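Local coordinates for Low molecular weight phosphotyrosine protein phosphatase (Vibrio cholerae serotype O1, PDB 5Z3M) that probably removes phosphate from phosphotyrosine in proteins, as a cysteine-dependent enzyme of the low molecular weight phosphatase family, at residues Ala22-Arg27 and Tyr63-Met68; Asp53-Gln58 and Arg129-Phe134. All coordinates share one frame; numbering follows the deposited sequence.

The two contacts differ in depth and in chemistry. Interaction 1 is the buried one: a loop lies against helix 18-32, and aliphatic and aromatic side chains do the work, while the Glu23-Arg27 salt bridge stays within the helix. Interaction 2 sits farther from the centre and is partly buried; the first turns of helices 54-61 and 131-155 meet there, through Lys55, whose aliphatic chain lies on an aromatic ring and whose ammonium bonds a backbone carbonyl. Helix 54-61 connects them. Its Leu57, turned away from 129-134, brings CD1 to 3.8 Å from Ile24 CD1 and also touches Pro67. Both contacts reach the second subunit.

Interaction 1 of 2, residues Ala22-Arg27 and Tyr63-Met68; sequences AEIILR and YGYHPM
Segment 22-27, within helix 18-32, is approached by the irregular segment 63-68, the backbones coming nearest at Ile24 and Pro67, with CA atoms 6.5 Å apart. The loop leaves helix 54-61 through a Schellman motif at Gly64, whose positive phi of 93° turns the chain toward helix 18-32. Ile24 then meets Pro67 with both branches: Ile24 CG2 lies 3.7 Å from Pro67 CB and Ile24 CG1 3.9 Å from the same carbon. One residue on, Ile25 takes the far end of Tyr65. Ile25 CG2 is 3.6 Å from Tyr65 OH, and Ile25 CG1 4.0 Å from Tyr65 CZ. Setting CG of Tyr65 opposite the carbonyl carbon (chi1 -66°) sends the ring across the helix, its hydroxyl end arriving at Ile25, while Leu60 packs against Ile24, Ile25 and Tyr65. Arg27 is tied to Glu23 by a salt bridge whose hydrogen bond, Arg27 NH2 to Glu23 OE1 2.8 Å, is nearly straight (175°); OE1 lies in the guanidinium plane, but the donor meets the carboxylate from above its plane. Between the two segments the contact is van der Waals, with the Tyr65 hydroxyl oxygen resting on a methyl; Arg27 spends its charge on Glu23, and its NH1 bonds Val39 O of strand 38-43.

Interaction 2 of 2, residues Asp53-Gln58 and Arg129-Phe134; sequences DDKALQ and RSSEFF. With SO4 (sulfate ion), chain D.
Lys55 lies across the face of Phe134 and still reaches a backbone oxygen beyond it, joining an aromatic and a polar contact in one side chain. This is a meeting of two helix N-termini in the low molecular weight phosphatase fold: helix 54-61 starts after Asp53 at its N-cap, helix 131-155 after Ser130 at its own. CB of Lys55 sits over the Phe134 ring as a CH-pi contact, 4.1 Å from the centroid and 15° off the normal. From there the chain runs roughly at right angles to the phenylalanine side chain, with Lys55 CD 3.6 Å from Phe134 CE1. Bends at chi2 (-144°) and chi4 bring the ammonium to its target, where Lys55 NZ donates to Arg129 O at 3.0 Å from above the carbonyl plane. Ala56 touches the CE2 side of the ring, Ala56 CB to Phe134 CE2 4.0 Å, and Met21 of helix 18-32 packs on both residues. Phe134 also touches Pro126, next in sequence to Asp125, so the ring lies between helix 54-61 and the loop with the predicted proton donor. A sulfate, probably from the crystallisation liquor, occupies the start of helix 131-155, where an anion would be expected to benefit from the helix dipole. Ser130 N donates to its O3, and Ser130 OG donates to sulfate O2 at 2.7 Å. That same hydroxyl oxygen, Ser130 OG, caps the helix by accepting from Phe133 N, at 3.1 Å.

Interaction 1 of 2, residues Ala22-Arg27 and Tyr63-Met68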
loop_
_atom_site.group_PDB
_atom_site.type_symbol
_atom_site.label_atom_id
_atom_site.label_comp_id
_atom_site.label_asym_id
_atom_site.label_seq_id
_atom_site.Cartn_x
_atom_site.Cartn_y
_atom_site.Cartn_z
ATOM N N ALA A 22 1.609 -12.663 -1.168
ATOM C CA ALA A 22 2.780 -13.101 -1.908
ATOM C C ALA A 22 3.573 -11.898 -2.393
ATOM O O ALA A 22 4.792 -11.864 -2.274
ATOM C CB ALA A 22 2.376 -13.976 -3.078
ATOM N N GLU A 23 2.866 -10.909 -2.930
ATOM C CA GLU A 23 3.490 -9.713 -3.484
ATOM C C GLU A 23 4.186 -8.870 -2.421
ATOM O O GLU A 23 5.240 -8.288 -2.673
ATOM C CB GLU A 23 2.446 -8.862 -4.216
ATOM C CG GLU A 23 3.016 -7.620 -4.887
ATOM C CD GLU A 23 1.964 -6.560 -5.137
ATOM O OE1 GLU A 23 2.323 -5.462 -5.610
ATOM O OE2 GLU A 23 0.779 -6.823 -4.850
ATOM N N ILE A 24 3.594 -8.797 -1.234
ATOM C CA ILE A 24 4.186 -8.019 -0.153
ATOM C C ILE A 24 5.397 -8.744 0.432
ATOM O O ILE A 24 6.465 -8.149 0.597
ATOM C CB ILE A 24 3.164 -7.726 0.963
ATOM C CG1 ILE A 24 2.141 -6.692 0.484
ATOM C CG2 ILE A 24 3.870 -7.217 2.210
ATOM C CD1 ILE A 24 0.727 -6.979 0.935
ATOM N N ILE A 25 5.232 -10.030 0.731
ATOM C CA ILE A 25 6.343 -10.841 1.217
ATOM C C ILE A 25 7.486 -10.833 0.203
ATOM O O ILE A 25 8.646 -10.720 0.578
ATOM C CB ILE A 25 5.912 -12.295 1.504
ATOM C CG1 ILE A 25 4.888 -12.339 2.636
ATOM C CG2 ILE A 25 7.108 -13.136 1.892
ATOM C CD1 ILE A 25 4.336 -13.724 2.910
ATOM N N LEU A 26 7.154 -10.922 -1.083
ATOM C CA LEU A 26 8.177 -10.911 -2.128
ATOM C C LEU A 26 8.961 -9.601 -2.176
ATOM O O LEU A 26 10.176 -9.614 -2.361
ATOM C CB LEU A 26 7.552 -11.185 -3.497
ATOM C CG LEU A 26 7.397 -12.659 -3.878
ATOM C CD1 LEU A 26 6.476 -12.808 -5.077
ATOM C CD2 LEU A 26 8.752 -13.290 -4.160
ATOM N N ARG A 27 8.275 -8.474 -2.006
ATOM C CA ARG A 27 8.932 -7.175 -2.127
ATOM C C ARG A 27 9.914 -6.929 -0.986
ATOM O O ARG A 27 10.982 -6.355 -1.196
ATOM C CB ARG A 27 7.902 -6.044 -2.179
ATOM C CG ARG A 27 8.366 -4.835 -2.983
ATOM C CD ARG A 27 7.419 -3.657 -2.834
ATOM N NE ARG A 27 6.028 -4.084 -2.717
ATOM C CZ ARG A 27 5.240 -4.364 -3.749
ATOM N NH1 ARG A 27 5.702 -4.268 -4.988
ATOM N NH2 ARG A 27 3.988 -4.743 -3.539
ATOM N N TYR A 63 3.419 -10.479 11.435
ATOM C CA TYR A 63 4.730 -11.076 11.201
ATOM C C TYR A 63 5.788 -10.008 10.941
ATOM O O TYR A 63 6.934 -10.324 10.622
ATOM C CB TYR A 63 4.688 -12.058 10.022
ATOM C CG TYR A 63 3.903 -13.333 10.270
ATOM C CD1 TYR A 63 3.206 -13.535 11.455
ATOM C CD2 TYR A 63 3.874 -14.338 9.314
ATOM C CE1 TYR A 63 2.495 -14.696 11.673
ATOM C CE2 TYR A 63 3.167 -15.504 9.523
ATOM C CZ TYR A 63 2.482 -15.677 10.704
ATOM O OH TYR A 63 1.779 -16.836 10.923
ATOM N N GLY A 64 5.400 -8.744 11.062
ATOM C CA GLY A 64 6.354 -7.657 10.960
ATOM C C GLY A 64 6.512 -7.069 9.573
ATOM O O GLY A 64 7.617 -6.700 9.170
ATOM N N TYR A 65 5.409 -6.986 8.836
ATOM C CA TYR A 65 5.410 -6.270 7.570
ATOM C C TYR A 65 4.589 -4.997 7.682
ATOM O O TYR A 65 3.453 -5.005 8.158
ATOM C CB TYR A 65 4.861 -7.129 6.430
ATOM C CG TYR A 65 5.700 -8.330 6.067
ATOM C CD1 TYR A 65 6.814 -8.206 5.250
ATOM C CD2 TYR A 65 5.357 -9.594 6.520
ATOM C CE1 TYR A 65 7.571 -9.309 4.908
ATOM C CE2 TYR A 65 6.104 -10.700 6.185
ATOM C CZ TYR A 65 7.211 -10.554 5.379
ATOM O OH TYR A 65 7.956 -11.661 5.046
ATOM N N HIS A 66 5.190 -3.902 7.244
ATOM C CA HIS A 66 4.508 -2.631 7.128
ATOM C C HIS A 66 4.259 -2.384 5.653
ATOM O O HIS A 66 5.091 -1.785 4.978
ATOM C CB HIS A 66 5.351 -1.517 7.738
ATOM C CG HIS A 66 4.763 -0.152 7.555
ATOM N ND1 HIS A 66 3.412 0.061 7.423
ATOM C CD2 HIS A 66 5.353 1.062 7.480
ATOM C CE1 HIS A 66 3.187 1.360 7.280
ATOM N NE2 HIS A 66 4.345 1.985 7.310
ATOM N N PRO A 67 3.116 -2.862 5.142
ATOM C CA PRO A 67 2.982 -2.955 3.689
ATOM C C PRO A 67 2.293 -1.765 3.015
ATOM O O PRO A 67 1.182 -1.390 3.385
ATOM C CB PRO A 67 2.150 -4.229 3.516
ATOM C CG PRO A 67 1.284 -4.260 4.752
ATOM C CD PRO A 67 2.008 -3.534 5.844
ATOM N N MET A 68 2.980 -1.167 2.045
ATOM C CA MET A 68 2.335 -0.284 1.083
ATOM C C MET A 68 1.624 -1.182 0.090
ATOM O O MET A 68 2.268 -1.746 -0.794
ATOM C CB MET A 68 3.351 0.610 0.366
ATOM C CG MET A 68 3.394 2.070 0.813
ATOM S SD MET A 68 4.746 2.932 -0.024
ATOM C CE MET A 68 6.053 1.708 0.130
#

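Interaction 2 of 2, residues Asp53-Gln58 and Arg129-Phe134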
loop_
_atom_site.group_PDB
_atom_site.type_symbol
_atom_site.label_atom_id
_atom_site.label_comp_id
_atom_site.label_asym_id
_atom_site.label_seq_id
_atom_site.Cartn_x
_atom_site.Cartn_y
_atom_site.Cartn_z
ATOM N N ASP A 53 -8.112 -8.205 0.911
ATOM C CA ASP A 53 -8.966 -8.501 2.064
ATOM C C ASP A 53 -8.270 -8.151 3.385
ATOM O O ASP A 53 -7.055 -8.292 3.501
ATOM C CB ASP A 53 -9.383 -9.976 2.047
ATOM C CG ASP A 53 -10.729 -10.214 2.724
ATOM O OD1 ASP A 53 -10.776 -10.230 3.974
ATOM O OD2 ASP A 53 -11.736 -10.419 2.011
ATOM N N ASP A 54 -9.040 -7.695 4.373
ATOM C CA ASP A 54 -8.467 -7.257 5.650
ATOM C C ASP A 54 -7.728 -8.374 6.398
ATOM O O ASP A 54 -6.545 -8.234 6.693
ATOM C CB ASP A 54 -9.558 -6.662 6.546
ATOM C CG ASP A 54 -10.017 -5.295 6.080
ATOM O OD1 ASP A 54 -9.215 -4.591 5.437
ATOM O OD2 ASP A 54 -11.175 -4.928 6.360
ATOM N N LYS A 55 -8.427 -9.468 6.698
ATOM C CA LYS A 55 -7.827 -10.647 7.335
ATOM C C LYS A 55 -6.476 -11.010 6.731
ATOM O O LYS A 55 -5.542 -11.397 7.436
ATOM C CB LYS A 55 -8.760 -11.855 7.221
ATOM C CG LYS A 55 -9.588 -12.148 8.455
ATOM C CD LYS A 55 -9.741 -13.649 8.629
ATOM C CE LYS A 55 -10.444 -13.994 9.927
ATOM N NZ LYS A 55 -11.859 -14.381 9.691
ATOM N N ALA A 56 -6.403 -10.879 5.411
ATOM C CA ALA A 56 -5.202 -11.153 4.638
ATOM C C ALA A 56 -4.060 -10.204 4.992
ATOM O O ALA A 56 -2.898 -10.599 4.980
ATOM C CB ALA A 56 -5.517 -11.065 3.149
ATOM N N LEU A 57 -4.395 -8.956 5.311
ATOM C CA LEU A 57 -3.379 -7.947 5.610
ATOM C C LEU A 57 -2.988 -7.917 7.092
ATOM O O LEU A 57 -1.847 -7.593 7.429
ATOM C CB LEU A 57 -3.857 -6.563 5.160
ATOM C CG LEU A 57 -3.520 -6.195 3.711
ATOM C CD1 LEU A 57 -2.016 -6.256 3.487
ATOM C CD2 LEU A 57 -4.253 -7.087 2.712
ATOM N N GLN A 58 -3.932 -8.253 7.968
ATOM C CA GLN A 58 -3.635 -8.448 9.383
ATOM C C GLN A 58 -2.546 -9.514 9.551
ATOM O O GLN A 58 -1.548 -9.300 10.244
ATOM C CB GLN A 58 -4.890 -8.864 10.154
ATOM C CG GLN A 58 -6.174 -8.126 9.778
ATOM C CD GLN A 58 -7.416 -8.799 10.339
ATOM O OE1 GLN A 58 -8.432 -8.151 10.583
ATOM N NE2 GLN A 58 -7.342 -10.110 10.532
ATOM N N ARG A 129 -11.726 -17.576 5.870
ATOM C CA ARG A 129 -11.331 -18.583 6.857
ATOM C C ARG A 129 -10.812 -17.948 8.141
ATOM O O ARG A 129 -10.650 -16.731 8.220
ATOM C CB ARG A 129 -10.255 -19.514 6.296
ATOM C CG ARG A 129 -10.743 -20.497 5.255
ATOM C CD ARG A 129 -11.878 -21.342 5.801
ATOM N NE ARG A 129 -11.904 -22.673 5.206
ATOM C CZ ARG A 129 -11.404 -23.759 5.788
ATOM N NH1 ARG A 129 -10.843 -23.672 6.987
ATOM N NH2 ARG A 129 -11.468 -24.933 5.175
ATOM N N SER A 130 -10.538 -18.790 9.135
ATOM C CA SER A 130 -10.047 -18.338 10.433
ATOM C C SER A 130 -8.741 -17.565 10.315
ATOM O O SER A 130 -7.982 -17.749 9.364
ATOM C CB SER A 130 -9.852 -19.531 11.375
ATOM O OG SER A 130 -8.820 -20.388 10.914
ATOM N N SER A 131 -8.487 -16.699 11.290
ATOM C CA SER A 131 -7.243 -15.944 11.347
ATOM C C SER A 131 -6.057 -16.889 11.505
ATOM O O SER A 131 -4.969 -16.622 11.000
ATOM C CB SER A 131 -7.275 -14.942 12.502
ATOM O OG SER A 131 -8.599 -14.753 12.973
ATOM N N GLU A 132 -6.278 -17.993 12.212
ATOM C CA GLU A 132 -5.248 -19.004 12.400
ATOM C C GLU A 132 -4.885 -19.649 11.064
ATOM O O GLU A 132 -3.727 -19.986 10.827
ATOM C CB GLU A 132 -5.707 -20.067 13.404
ATOM C CG GLU A 132 -6.116 -19.526 14.770
ATOM C CD GLU A 132 -7.551 -19.038 14.813
ATOM O OE1 GLU A 132 -8.440 -19.757 14.315
ATOM O OE2 GLU A 132 -7.791 -17.940 15.355
ATOM N N PHE A 133 -5.885 -19.815 10.200
ATOM C CA PHE A 133 -5.677 -20.333 8.847
ATOM C C PHE A 133 -4.710 -19.426 8.092
ATOM O O PHE A 133 -3.795 -19.902 7.419
ATOM C CB PHE A 133 -7.025 -20.448 8.108
ATOM C CG PHE A 133 -6.961 -21.169 6.773
ATOM C CD1 PHE A 133 -6.360 -20.587 5.662
ATOM C CD2 PHE A 133 -7.563 -22.409 6.619
ATOM C CE1 PHE A 133 -6.325 -21.249 4.442
ATOM C CE2 PHE A 133 -7.535 -23.073 5.398
ATOM C CZ PHE A 133 -6.916 -22.489 4.311
ATOM N N PHE A 134 -4.917 -18.118 8.218
ATOM C CA PHE A 134 -4.097 -17.125 7.526
ATOM C C PHE A 134 -2.645 -17.116 8.028
ATOM O O PHE A 134 -1.726 -16.789 7.277
ATOM C CB PHE A 134 -4.731 -15.731 7.665
ATOM C CG PHE A 134 -5.893 -15.492 6.732
ATOM C CD1 PHE A 134 -7.145 -16.024 7.009
ATOM C CD2 PHE A 134 -5.734 -14.729 5.584
ATOM C CE1 PHE A 134 -8.216 -15.809 6.152
ATOM C CE2 PHE A 134 -6.801 -14.508 4.720
ATOM C CZ PHE A 134 -8.042 -15.050 5.007
HETATM S S SO4 D . -11.021 -22.540 9.798
HETATM O O1 SO4 D . -11.339 -23.847 9.230
HETATM O O2 SO4 D . -10.157 -22.715 10.963
HETATM O O3 SO4 D . -10.332 -21.725 8.801
HETATM O O4 SO4 D . -12.256 -21.875 10.202
#